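401aa long hypothetical glucose-1-phosphate thymidylyltransferase (Sulfolobus tokodaii, PDB 2GGO) is a bifunctional enzyme involved in the synthesis of UDP-N-acetylglucosamine and UDP-N-acetylgalactosamine, joining a nucleotidyltransferase domain to a C-terminal domain of hexapeptide repeats. Local coordinates at residues A[274-279]-A[292-297]; A[309-314]-A[329-334]. All coordinates share one frame; numbering follows the deposited sequence.

How the interactions relate
The two contacts illustrate how a parallel beta-helix is built turn by turn and where its regularity is interrupted. Interaction 1 comes first along the chain and closes before interaction 2 opens; their centres lie about 12 Å apart, on the same side of the chain's centre. Strands 276-277, 294-296 and 311-313 are consecutive in one parallel sheet, so strand 294-296 of interaction 1 is the direct neighbour of strand 311-313 of interaction 2, and Glu294 N with Ser310 O and Val312 N with Glu294 O probably form hydrogen bonds between them. Interaction 1 thus represents a regular step between coils, whereas interaction 2 marks the point where the chain leaves this flank in a loop.

Interaction 1 of 2, residues A[274-279]-A[292-297]; sequences NSYLRP and SVEVKE
Arg278 and Glu294 join two neighbouring coils on their outward face through a salt bridge, NH1 to OE2 at 2.7 Å. The carboxylate oxygen approaches the guanidinium edge from somewhat outside its plane, and the two flat groups are turned 64° apart. The Lys296 chain crosses one face of the guanidinium, its CD, set toward the rim, 3.3 Å from Arg278 NH2. With CG anti to its backbone N (chi1 178°) and the chain extended beyond it, Glu294 runs beside Tyr276 in the same direction, its CD 3.6 Å from CD2 of that ring. The distal groups are tied further: Tyr276 OH to Glu260, and Lys296 NZ to Asp314.

Between the strands runs the parallel hydrogen bonding that stacks the coils of the left-handed beta-helix of hexapeptide-repeat proteins. Tyr276 N donates to Val293 O (3.1 Å) and Arg278 N to Val295 O (2.9 Å), while the intervening bond from Val295 N to Tyr276 O is weak, at 3.3 Å.

The four outward side chains are only partly buried, yet they make the closest side-chain contacts. On the opposite face, inside the helix, Leu277 and Val295 are buried and both lean on Ile289, but they touch each other loosely, CD2 to CB at 4.4 Å. At the exposed corner, Asn274 and Ser292 meet through backbone alone, Ser292 N donating to Asn274 O from above the carbonyl plane.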
# COMPACT_ATOMS: atom_id res chain seq x y z
N ASN A 274 5.91 26.20 16.34
CA ASN A 274 5.28 26.96 15.27
C ASN A 274 5.11 26.11 14.02
O ASN A 274 5.28 26.55 12.91
CB ASN A 274 6.14 28.19 14.99
CG ASN A 274 6.20 29.17 16.18
OD1 ASN A 274 5.21 29.30 16.92
ND2 ASN A 274 7.36 29.87 16.38
N SER A 275 4.78 24.85 14.22
CA SER A 275 4.37 23.99 13.12
C SER A 275 2.85 23.98 12.94
O SER A 275 2.10 24.23 13.88
CB SER A 275 4.80 22.59 13.38
OG SER A 275 6.20 22.53 13.41
N TYR A 276 2.38 23.59 11.77
CA TYR A 276 0.94 23.52 11.53
C TYR A 276 0.64 22.16 10.92
O TYR A 276 1.00 21.92 9.81
CB TYR A 276 0.52 24.61 10.54
CG TYR A 276 -0.98 24.81 10.21
CD1 TYR A 276 -2.00 24.21 10.94
CD2 TYR A 276 -1.36 25.59 9.11
CE1 TYR A 276 -3.35 24.42 10.59
CE2 TYR A 276 -2.70 25.79 8.75
CZ TYR A 276 -3.68 25.20 9.52
OH TYR A 276 -4.99 25.41 9.21
N LEU A 277 -0.00 21.26 11.68
CA LEU A 277 -0.41 19.96 11.12
C LEU A 277 -1.88 19.95 10.76
O LEU A 277 -2.73 20.23 11.60
CB LEU A 277 -0.04 18.82 12.04
CG LEU A 277 1.40 18.79 12.55
CD1 LEU A 277 1.58 17.62 13.46
CD2 LEU A 277 2.43 18.74 11.39
N ARG A 278 -2.21 19.65 9.52
CA ARG A 278 -3.57 19.76 9.06
C ARG A 278 -4.14 18.37 8.88
O ARG A 278 -3.38 17.39 8.87
CB ARG A 278 -3.66 20.55 7.76
CG ARG A 278 -3.55 22.08 7.98
CD ARG A 278 -3.23 22.81 6.68
NE ARG A 278 -4.37 22.67 5.80
CZ ARG A 278 -4.34 22.87 4.48
NH1 ARG A 278 -3.19 23.16 3.86
NH2 ARG A 278 -5.44 22.74 3.77
N PRO A 279 -5.47 18.27 8.70
CA PRO A 279 -6.12 16.95 8.59
C PRO A 279 -5.41 15.96 7.66
O PRO A 279 -5.03 16.28 6.51
CB PRO A 279 -7.51 17.31 8.05
CG PRO A 279 -7.81 18.66 8.73
CD PRO A 279 -6.46 19.39 8.63
N SER A 292 7.61 26.89 10.95
CA SER A 292 7.06 27.26 9.67
C SER A 292 6.97 26.16 8.67
O SER A 292 7.18 26.43 7.46
CB SER A 292 7.82 28.42 9.02
OG SER A 292 7.93 29.56 9.85
N VAL A 293 6.67 24.94 9.13
CA VAL A 293 6.43 23.81 8.25
C VAL A 293 4.96 23.43 8.34
O VAL A 293 4.39 23.29 9.45
CB VAL A 293 7.35 22.60 8.60
CG1 VAL A 293 6.97 21.37 7.78
CG2 VAL A 293 8.79 22.98 8.40
N GLU A 294 4.31 23.27 7.18
CA GLU A 294 2.89 22.91 7.21
C GLU A 294 2.78 21.59 6.40
O GLU A 294 3.42 21.41 5.35
CB GLU A 294 2.03 24.08 6.64
CG GLU A 294 0.44 23.85 6.56
CD GLU A 294 -0.31 24.90 5.77
OE1 GLU A 294 0.08 26.08 5.69
OE2 GLU A 294 -1.34 24.55 5.18
N VAL A 295 1.97 20.66 6.91
CA VAL A 295 1.72 19.38 6.26
C VAL A 295 0.22 19.13 6.23
O VAL A 295 -0.48 19.49 7.17
CB VAL A 295 2.42 18.21 7.04
CG1 VAL A 295 2.09 16.84 6.41
CG2 VAL A 295 3.90 18.42 7.11
N LYS A 296 -0.24 18.55 5.11
CA LYS A 296 -1.64 18.24 4.96
C LYS A 296 -1.80 16.98 4.15
O LYS A 296 -1.17 16.83 3.07
CB LYS A 296 -2.34 19.37 4.19
CG LYS A 296 -3.87 19.31 4.33
CD LYS A 296 -4.49 19.66 3.02
CE LYS A 296 -3.78 19.12 1.86
NZ LYS A 296 -4.63 19.33 0.62
N GLU A 297 -2.66 16.10 4.60
CA GLU A 297 -2.92 14.87 3.84
C GLU A 297 -1.72 14.23 3.22
O GLU A 297 -1.65 14.03 2.00
CB GLU A 297 -3.93 15.12 2.74
CG GLU A 297 -4.69 13.84 2.42
CD GLU A 297 -6.06 14.12 1.86
OE1 GLU A 297 -6.40 13.55 0.80
OE2 GLU A 297 -6.79 14.92 2.48
O HOH W 1 -6.64 17.35 4.81

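Interaction 2 of 2, residues A[309-314]-A[329-334]; sequences LSYVGD and IANLRF
Tyr311 and Ile329 are joined by the one backbone hydrogen bond of this contact, a weak but nearly straight one from Ile329 N to Tyr311 O at 3.4 Å. The backbones stand apart, CA of Val312 5.8 Å from CA of Ile329, and they have parted further at the next matched pair, where Gly313 CA and Asn331 CA are 6.3 Å from each other. Residues 311-313 are still in the sheet and bond to strand 294-296, whereas 329-334 is turning away from it.

On the buried side, Val312 CG1 meets Ile329 CD1 at 4.2 Å, and both side chains also rest against Phe323. This is the inward-facing aliphatic packing of a left-handed beta-helix, here at a place where its regular coiling is interrupted: beyond Ile329 the chain makes an excursion through strands 340-343 and 346-349, and the stack resumes with strand 358-359.

Past Ile329 the contact is carried by side chains, chiefly Asn331. Its CG sits between the backbone N and the carbonyl carbon (chi1 49°), and the amide donates through ND2 to Asp314 OD2 at 2.7 Å. That bond lies close to the amide plane and is fairly straight (159° at the hydrogen), although the carboxylate and amide planes are turned 39° apart. Gly313 has no side chain, and the Asn331 amide and the hydroxyl end of Tyr311 occupy the place beside its CA, ND2 coming to 4.1 Å from that atom. Tyr311 presents its edge to the same amide, OH to ND2 being 3.5 Å in packing contact. The buried Asp314 carboxylate is further held by Lys296 at OD2 and Arg352 at OD1, positive partners that would be expected to stabilise its ionised form.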
# COMPACT_ATOMS: atom_id res chain seq x y z
N LEU A 309 10.40 25.89 6.89
CA LEU A 309 9.92 26.69 5.75
C LEU A 309 9.43 25.93 4.56
O LEU A 309 9.55 26.41 3.43
CB LEU A 309 10.95 27.74 5.40
CG LEU A 309 11.19 28.75 6.56
CD1 LEU A 309 12.64 29.48 6.51
CD2 LEU A 309 10.30 29.86 6.42
N SER A 310 8.60 24.94 4.89
CA SER A 310 8.13 23.94 3.97
C SER A 310 6.62 23.68 4.03
O SER A 310 5.94 23.79 5.12
CB SER A 310 8.99 22.68 4.17
OG SER A 310 10.17 22.79 3.34
N TYR A 311 6.03 23.41 2.86
CA TYR A 311 4.67 22.98 2.79
C TYR A 311 4.69 21.59 2.15
O TYR A 311 5.23 21.45 1.05
CB TYR A 311 3.86 23.97 1.86
CG TYR A 311 2.43 23.49 1.69
CD1 TYR A 311 1.64 23.26 2.76
CD2 TYR A 311 1.99 23.12 0.47
CE1 TYR A 311 0.37 22.70 2.60
CE2 TYR A 311 0.77 22.64 0.27
CZ TYR A 311 -0.06 22.44 1.31
OH TYR A 311 -1.31 21.91 1.08
N VAL A 312 4.07 20.58 2.77
CA VAL A 312 3.89 19.23 2.16
C VAL A 312 2.41 18.97 2.11
O VAL A 312 1.79 18.86 3.15
CB VAL A 312 4.61 18.10 3.00
CG1 VAL A 312 4.55 16.73 2.38
CG2 VAL A 312 6.10 18.46 3.16
N GLY A 313 1.82 18.84 0.94
CA GLY A 313 0.36 18.68 0.86
C GLY A 313 0.16 17.50 -0.05
O GLY A 313 1.01 17.27 -0.91
N ASP A 314 -0.76 16.58 0.30
CA ASP A 314 -1.13 15.44 -0.55
C ASP A 314 -0.02 14.60 -1.09
O ASP A 314 -0.07 14.14 -2.25
CB ASP A 314 -1.88 15.96 -1.71
CG ASP A 314 -3.10 16.79 -1.29
OD1 ASP A 314 -4.06 16.10 -0.84
OD2 ASP A 314 -3.08 18.08 -1.37
N ILE A 329 6.28 21.54 -2.20
CA ILE A 329 5.59 20.71 -3.14
C ILE A 329 4.32 21.37 -3.62
O ILE A 329 3.52 21.89 -2.85
CB ILE A 329 5.24 19.31 -2.51
CG1 ILE A 329 6.53 18.68 -1.96
CG2 ILE A 329 4.52 18.43 -3.63
CD1 ILE A 329 6.36 17.33 -1.39
N ALA A 330 4.09 21.34 -4.92
CA ALA A 330 2.89 21.86 -5.47
C ALA A 330 1.87 20.72 -5.51
O ALA A 330 2.24 19.62 -5.86
CB ALA A 330 3.19 22.25 -6.84
N ASN A 331 0.60 20.98 -5.19
CA ASN A 331 -0.39 19.90 -5.28
C ASN A 331 -1.53 20.18 -6.24
O ASN A 331 -2.53 19.45 -6.24
CB ASN A 331 -0.94 19.52 -3.92
CG ASN A 331 -1.37 20.67 -3.14
OD1 ASN A 331 -1.11 21.81 -3.51
ND2 ASN A 331 -1.99 20.41 -2.02
N LEU A 332 -1.38 21.19 -7.09
CA LEU A 332 -2.43 21.63 -8.01
C LEU A 332 -1.82 22.14 -9.33
O LEU A 332 -0.93 22.98 -9.27
CB LEU A 332 -3.20 22.74 -7.34
CG LEU A 332 -4.50 23.34 -7.87
CD1 LEU A 332 -5.63 22.37 -7.56
CD2 LEU A 332 -4.67 24.58 -7.11
N ARG A 333 -2.32 21.66 -10.49
CA ARG A 333 -1.82 22.12 -11.82
C ARG A 333 -2.36 23.53 -12.12
O ARG A 333 -3.44 23.91 -11.61
CB ARG A 333 -2.26 21.19 -12.97
CG ARG A 333 -1.82 19.72 -12.94
CD ARG A 333 -2.15 19.05 -14.31
NE ARG A 333 -1.49 19.76 -15.42
CZ ARG A 333 -0.23 19.58 -15.83
NH1 ARG A 333 0.56 18.66 -15.26
NH2 ARG A 333 0.27 20.32 -16.84
N PHE A 334 -1.64 24.28 -12.98
CA PHE A 334 -2.08 25.68 -13.22
C PHE A 334 -3.50 25.68 -13.75
O PHE A 334 -4.26 26.62 -13.51
CB PHE A 334 -1.07 26.60 -13.97
CG PHE A 334 -0.50 26.03 -15.25
CD1 PHE A 334 -0.95 26.51 -16.50
CD2 PHE A 334 0.51 25.05 -15.23
CE1 PHE A 334 -0.41 25.99 -17.74
CE2 PHE A 334 1.05 24.52 -16.45
CZ PHE A 334 0.58 25.01 -17.71